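Long-range contacts in putative sarcosine dimethylglycine methyltransferase (PDB 2O57), which probably transfers methyl groups from S-adenosylmethionine to sarcosine or dimethylglycine: residues K85-G90 with D152-Q157; L142-E147 with A174-P179. All coordinates share one frame; numbering follows the deposited sequence. Where two conformers were deposited one is given.

Interaction 1 of 2, residues K85-G90 with D152-Q157; sequences KGLDLG and DFIWSQ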
loop_
_atom_site.group_PDB
_atom_site.type_symbol
_atom_site.label_atom_id
_atom_site.label_comp_id
_atom_site.label_asym_id
_atom_site.label_seq_id
_atom_site.Cartn_x
_atom_site.Cartn_y
_atom_site.Cartn_z
ATOM N N LYS A 85 -19.317 14.830 1.990
ATOM C CA LYS A 85 -20.296 13.847 1.553
ATOM C C LYS A 85 -19.620 12.740 0.759
ATOM O O LYS A 85 -18.950 12.993 -0.255
ATOM C CB LYS A 85 -21.364 14.535 0.680
ATOM C CG LYS A 85 -22.611 13.716 0.514
ATOM C CD LYS A 85 -23.708 14.226 1.406
ATOM C CE LYS A 85 -24.987 13.421 1.162
ATOM N NZ LYS A 85 -25.525 13.643 -0.236
ATOM N N GLY A 86 -19.794 11.516 1.241
ATOM C CA GLY A 86 -19.231 10.372 0.567
ATOM C C GLY A 86 -20.285 9.403 0.138
ATOM O O GLY A 86 -21.429 9.425 0.651
ATOM N N LEU A 87 -19.883 8.573 -0.818
ATOM C CA LEU A 87 -20.685 7.532 -1.408
ATOM C C LEU A 87 -20.014 6.191 -1.147
ATOM O O LEU A 87 -18.809 5.993 -1.477
ATOM C CB LEU A 87 -20.812 7.802 -2.913
ATOM C CG LEU A 87 -21.483 6.708 -3.733
ATOM C CD1 LEU A 87 -22.966 6.473 -3.264
ATOM C CD2 LEU A 87 -21.353 6.953 -5.234
ATOM N N ASP A 88 -20.755 5.261 -0.531
ATOM C CA ASP A 88 -20.181 3.932 -0.279
ATOM C C ASP A 88 -20.763 2.966 -1.302
ATOM O O ASP A 88 -21.953 2.634 -1.239
ATOM C CB ASP A 88 -20.428 3.435 1.153
ATOM C CG ASP A 88 -19.759 2.072 1.444
ATOM O OD1 ASP A 88 -19.349 1.328 0.509
ATOM O OD2 ASP A 88 -19.663 1.747 2.633
ATOM N N LEU A 89 -19.914 2.532 -2.244
ATOM C CA LEU A 89 -20.320 1.631 -3.310
ATOM C C LEU A 89 -20.149 0.183 -2.845
ATOM O O LEU A 89 -19.029 -0.298 -2.642
ATOM C CB LEU A 89 -19.519 1.929 -4.591
ATOM C CG LEU A 89 -19.817 3.223 -5.350
ATOM C CD1 LEU A 89 -18.899 3.346 -6.545
ATOM C CD2 LEU A 89 -21.281 3.234 -5.873
ATOM N N GLY A 90 -21.257 -0.498 -2.633
ATOM C CA GLY A 90 -21.232 -1.886 -2.169
ATOM C C GLY A 90 -21.216 -1.896 -0.655
ATOM O O GLY A 90 -20.464 -2.634 -0.036
ATOM N N ASP A 152 -17.802 14.432 -2.323
ATOM C CA ASP A 152 -16.429 14.728 -1.983
ATOM C C ASP A 152 -15.538 13.501 -2.109
ATOM O O ASP A 152 -14.373 13.631 -2.413
ATOM C CB ASP A 152 -16.376 15.294 -0.581
ATOM C CG ASP A 152 -17.167 16.572 -0.467
ATOM O OD1 ASP A 152 -16.743 17.528 -1.141
ATOM O OD2 ASP A 152 -18.218 16.596 0.215
ATOM N N PHE A 153 -16.097 12.311 -1.875
ATOM C CA PHE A 153 -15.322 11.069 -1.886
ATOM C C PHE A 153 -16.212 9.840 -2.103
ATOM O O PHE A 153 -17.441 9.878 -1.896
ATOM C CB PHE A 153 -14.464 10.905 -0.602
ATOM C CG PHE A 153 -15.267 10.678 0.649
ATOM C CD1 PHE A 153 -15.561 9.376 1.082
ATOM C CD2 PHE A 153 -15.716 11.765 1.425
ATOM C CE1 PHE A 153 -16.317 9.170 2.267
ATOM C CE2 PHE A 153 -16.457 11.568 2.603
ATOM C CZ PHE A 153 -16.751 10.254 3.023
ATOM N N ILE A 154 -15.575 8.793 -2.613
ATOM C CA ILE A 154 -16.152 7.466 -2.795
ATOM C C ILE A 154 -15.274 6.441 -2.050
ATOM O O ILE A 154 -14.018 6.475 -2.110
ATOM C CB ILE A 154 -16.265 7.047 -4.284
ATOM C CG1 ILE A 154 -17.223 7.965 -5.012
ATOM C CG2 ILE A 154 -16.706 5.532 -4.424
ATOM C CD1 ILE A 154 -17.249 7.783 -6.596
ATOM N N TRP A 155 -15.950 5.505 -1.390
ATOM C CA TRP A 155 -15.317 4.425 -0.647
ATOM C C TRP A 155 -15.930 3.164 -1.203
ATOM O O TRP A 155 -17.182 3.076 -1.324
ATOM C CB TRP A 155 -15.716 4.579 0.817
ATOM C CG TRP A 155 -15.366 3.453 1.810
ATOM C CD1 TRP A 155 -16.052 2.276 2.018
ATOM C CD2 TRP A 155 -14.294 3.464 2.761
ATOM N NE1 TRP A 155 -15.475 1.556 3.054
ATOM C CE2 TRP A 155 -14.391 2.259 3.524
ATOM C CE3 TRP A 155 -13.269 4.380 3.059
ATOM C CZ2 TRP A 155 -13.493 1.944 4.562
ATOM C CZ3 TRP A 155 -12.360 4.071 4.093
ATOM C CH2 TRP A 155 -12.501 2.866 4.850
ATOM N N SER A 156 -15.093 2.187 -1.563
ATOM C CA SER A 156 -15.644 0.901 -2.027
ATOM C C SER A 156 -14.704 -0.237 -1.640
ATOM O O SER A 156 -13.586 -0.323 -2.143
ATOM C CB SER A 156 -15.847 0.952 -3.548
ATOM O OG SER A 156 -16.474 -0.233 -4.007
ATOM N N GLN A 157 -15.163 -1.138 -0.795
ATOM C CA GLN A 157 -14.323 -2.241 -0.323
ATOM C C GLN A 157 -14.804 -3.572 -0.880
ATOM O O GLN A 157 -15.914 -4.043 -0.539
ATOM C CB GLN A 157 -14.343 -2.293 1.194
ATOM C CG GLN A 157 -13.545 -1.180 1.847
ATOM C CD GLN A 157 -13.679 -1.250 3.371
ATOM O OE1 GLN A 157 -14.777 -1.168 3.918
ATOM N NE2 GLN A 157 -12.575 -1.404 4.042
HETATM O O HOH W 1 -17.962 -0.732 2.748
HETATM O O HOH W 2 -17.779 -0.758 0.181
#
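Phe153 lays its ring flat across Gly86 where two neighbouring parallel strands, 85-89 and 153-157, run through the middle of a Rossmann-like methyltransferase sheet. CA of Gly86 stands 3.5 Å from the centroid of the Phe153 ring, almost on the ring normal, in a CH-pi contact. Phe153 reaches it with CG between its own backbone N and carbonyl carbon (chi1 68°), which folds the ring over the neighbouring strand; a side chain on Gly86 would run into CE1. The same face carries Asp88 and Trp155, lying side by side and pointing the same way, the carboxylate plane turned 73° from the indole. OD1 of Asp88 sits in plane at the edge of the indole, 3.7 Å from Trp155 CD1, and helix 95-104 packs on both residues. On the other face Leu87 and Ile154 pack against helix 166-176, and Leu89 CD1 crosses to Ile154 CG2 at 3.8 Å. The parallel ladder beneath runs from Leu87 N to Phe153 O, from Trp155 N to Leu87 O and from Leu89 N to Trp155 O. At the start of the strands, Lys85 N gives a nearly straight bond of 2.7 Å to the anti lone pair of Asp152 OD2. At the far end strand 85-89 runs into Gly90, the first glycine of a GxGxxG-like sequence, consistent with the cofactor-binding loop of such enzymes. There Ser156 OG donates to Leu89 O at 2.9 Å, tilted out of the carbonyl plane. One water bridges the strand ends: it sits within hydrogen-bonding distance of Asp88 OD1 and Leu89 O, and accepts from Gln157 N at 2.8 Å.

Interaction 2 of 2, residues L142-E147 with A174-P179; sequences LEIPCE and ARVLKP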
loop_
_atom_site.group_PDB
_atom_site.type_symbol
_atom_site.label_atom_id
_atom_site.label_comp_id
_atom_site.label_asym_id
_atom_site.label_seq_id
_atom_site.Cartn_x
_atom_site.Cartn_y
_atom_site.Cartn_z
ATOM N N LEU A 142 -23.457 0.738 -12.238
ATOM C CA LEU A 142 -23.548 1.095 -13.659
ATOM C C LEU A 142 -24.516 2.268 -13.863
ATOM O O LEU A 142 -24.488 2.930 -14.891
ATOM C CB LEU A 142 -23.959 -0.121 -14.494
ATOM C CG LEU A 142 -23.069 -1.355 -14.324
ATOM C CD1 LEU A 142 -23.526 -2.546 -15.201
ATOM C CD2 LEU A 142 -21.623 -1.005 -14.616
ATOM N N GLU A 143 -25.342 2.542 -12.852
ATOM C CA GLU A 143 -26.296 3.627 -12.921
ATOM C C GLU A 143 -26.505 4.236 -11.531
ATOM O O GLU A 143 -27.560 4.069 -10.892
ATOM C CB GLU A 143 -27.616 3.106 -13.501
ATOM C CG GLU A 143 -28.408 4.149 -14.273
ATOM C CD GLU A 143 -29.686 3.578 -14.883
ATOM O OE1 GLU A 143 -30.789 4.032 -14.465
ATOM O OE2 GLU A 143 -29.596 2.657 -15.749
ATOM N N ILE A 144 -25.491 4.945 -11.061
ATOM C CA ILE A 144 -25.545 5.501 -9.719
ATOM C C ILE A 144 -26.693 6.516 -9.709
ATOM O O ILE A 144 -26.698 7.444 -10.526
ATOM C CB ILE A 144 -24.192 6.116 -9.291
ATOM C CG1 ILE A 144 -23.062 5.049 -9.376
ATOM C CG2 ILE A 144 -24.324 6.725 -7.909
ATOM C CD1 ILE A 144 -21.615 5.596 -9.037
ATOM N N PRO A 145 -27.704 6.294 -8.830
ATOM C CA PRO A 145 -28.929 7.092 -8.881
ATOM C C PRO A 145 -28.704 8.426 -8.186
ATOM O O PRO A 145 -29.327 8.694 -7.163
ATOM C CB PRO A 145 -29.945 6.220 -8.110
ATOM C CG PRO A 145 -29.096 5.528 -7.047
ATOM C CD PRO A 145 -27.739 5.280 -7.749
ATOM N N CYS A 146 -27.774 9.229 -8.713
ATOM C CA CYS A 146 -27.347 10.485 -8.100
ATOM C C CYS A 146 -26.958 11.480 -9.228
ATOM O O CYS A 146 -26.554 11.029 -10.310
ATOM C CB CYS A 146 -26.151 10.223 -7.141
ATOM S SG CYS A 146 -26.275 8.801 -5.880
ATOM N N GLU A 147 -27.006 12.792 -8.949
ATOM C CA GLU A 147 -26.567 13.839 -9.898
ATOM C C GLU A 147 -25.025 13.862 -10.114
ATOM O O GLU A 147 -24.276 13.358 -9.283
ATOM C CB GLU A 147 -26.954 15.227 -9.392
ATOM C CG GLU A 147 -28.412 15.445 -9.046
ATOM C CD GLU A 147 -28.757 16.934 -9.035
ATOM O OE1 GLU A 147 -29.416 17.399 -8.060
ATOM O OE2 GLU A 147 -28.364 17.639 -10.008
ATOM N N ALA A 174 -16.418 8.693 -11.786
ATOM C CA ALA A 174 -15.931 9.997 -12.160
ATOM C C ALA A 174 -17.065 11.015 -12.294
ATOM O O ALA A 174 -16.943 12.129 -11.798
ATOM C CB ALA A 174 -15.055 9.941 -13.422
ATOM N N ARG A 175 -18.184 10.604 -12.900
ATOM C CA ARG A 175 -19.356 11.472 -13.045
ATOM C C ARG A 175 -19.861 12.024 -11.706
ATOM O O ARG A 175 -20.143 13.219 -11.572
ATOM C CB ARG A 175 -20.509 10.728 -13.751
ATOM C CG ARG A 175 -21.732 11.607 -13.965
ATOM C CD ARG A 175 -22.877 10.868 -14.657
ATOM N NE ARG A 175 -23.446 9.797 -13.824
ATOM C CZ ARG A 175 -24.305 9.994 -12.826
ATOM N NH1 ARG A 175 -24.679 11.234 -12.487
ATOM N NH2 ARG A 175 -24.790 8.948 -12.168
ATOM N N VAL A 176 -19.992 11.153 -10.715
ATOM C CA VAL A 176 -20.600 11.578 -9.464
ATOM C C VAL A 176 -19.641 12.255 -8.483
ATOM O O VAL A 176 -20.066 12.855 -7.513
ATOM C CB VAL A 176 -21.418 10.453 -8.791
ATOM C CG1 VAL A 176 -22.512 9.942 -9.767
ATOM C CG2 VAL A 176 -20.503 9.294 -8.236
ATOM N N LEU A 177 -18.343 12.148 -8.739
ATOM C CA LEU A 177 -17.377 12.834 -7.898
ATOM C C LEU A 177 -17.354 14.288 -8.261
ATOM O O LEU A 177 -17.448 14.655 -9.449
ATOM C CB LEU A 177 -15.963 12.252 -8.051
ATOM C CG LEU A 177 -15.573 11.046 -7.202
ATOM C CD1 LEU A 177 -14.209 10.518 -7.685
ATOM C CD2 LEU A 177 -15.534 11.436 -5.715
ATOM N N LYS A 178 -17.218 15.122 -7.240
ATOM C CA LYS A 178 -16.911 16.534 -7.491
ATOM C C LYS A 178 -15.509 16.648 -8.070
ATOM O O LYS A 178 -14.677 15.766 -7.878
ATOM C CB LYS A 178 -16.984 17.350 -6.210
ATOM C CG LYS A 178 -18.372 17.424 -5.555
ATOM C CD LYS A 178 -18.362 18.515 -4.493
ATOM C CE LYS A 178 -19.119 18.095 -3.250
ATOM N NZ LYS A 178 -18.847 19.109 -2.157
ATOM N N PRO A 179 -15.218 17.763 -8.762
ATOM C CA PRO A 179 -13.828 18.019 -9.147
ATOM C C PRO A 179 -12.917 17.919 -7.913
ATOM O O PRO A 179 -13.257 18.418 -6.830
ATOM C CB PRO A 179 -13.877 19.466 -9.667
ATOM C CG PRO A 179 -15.318 19.599 -10.202
ATOM C CD PRO A 179 -16.139 18.840 -9.199
#
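One arginine at the end of a helix gathers two backbone carbonyls of an irregular loop: Arg175 holds the oxygens of Ile144 and Cys146 at the edge of its guanidinium. The straightest bond to the loop, from NH1 to Cys146 O, is 2.9 Å long, and the acceptor lies only 1° out of the guanidinium plane. NH2 adds weaker bonds to the same oxygen and to Ile144 O, the latter at 2.9 Å but strongly bent. Pro145, between the two carbonyls, is the centre of an inverse gamma turn, which probably helps to bring both within reach of one guanidinium; Cys146 N is weakly bonded back to Ile144 O. Arg175 leaves the helix extended, CG anti to the backbone N (chi1 -178°), then bends at chi3 (67°) to bring its planar end against the loop. Salt bridges to Glu172 from NH2 and to Asp148 from NH1 help fix its rotation, and Glu172 also accepts from Ile144 N. An alanine here would probably leave the Ile144 and Cys146 carbonyls without this donor, and the carboxylates of Glu172 and Asp148 without their cationic mate. Val176 CG1 lies 3.3 Å above the guanidinium plane, toward its rim, so the aliphatic side of the contact begins directly beside the polar one. Deeper in, Ile144 CD1 meets Val176 CG2 at 3.9 Å, and both residues rest on Leu87 of strand 85-89. The loop between strands 134-138 and 151-157 is thus tied to the C-terminal end of helix 166-176, a helix covering one face of the sheet in this Rossmann-like methyltransferase fold.

Interaction 1 is the buried centre of the sheet, whereas interaction 2, centred about 11 Å away, joins a covering helix to a loop and is only partly buried. Their chemistry follows their places: a regular backbone ladder with aromatic and aliphatic faces in 85-90 with 152-157, and one charged guanidinium gripping loop carbonyls in 142-147 with 174-179. The two meet on the sheet face bearing Leu87 and Ile154, where Leu87 CD2 touches Val176 CG2 at 3.9 Å and Ile154 CD1 packs on Leu177. A salt bridge of 2.8 Å from Lys178 NZ to Asp152 OD1 joins them at the partly exposed margin. Their segments alternate along the chain.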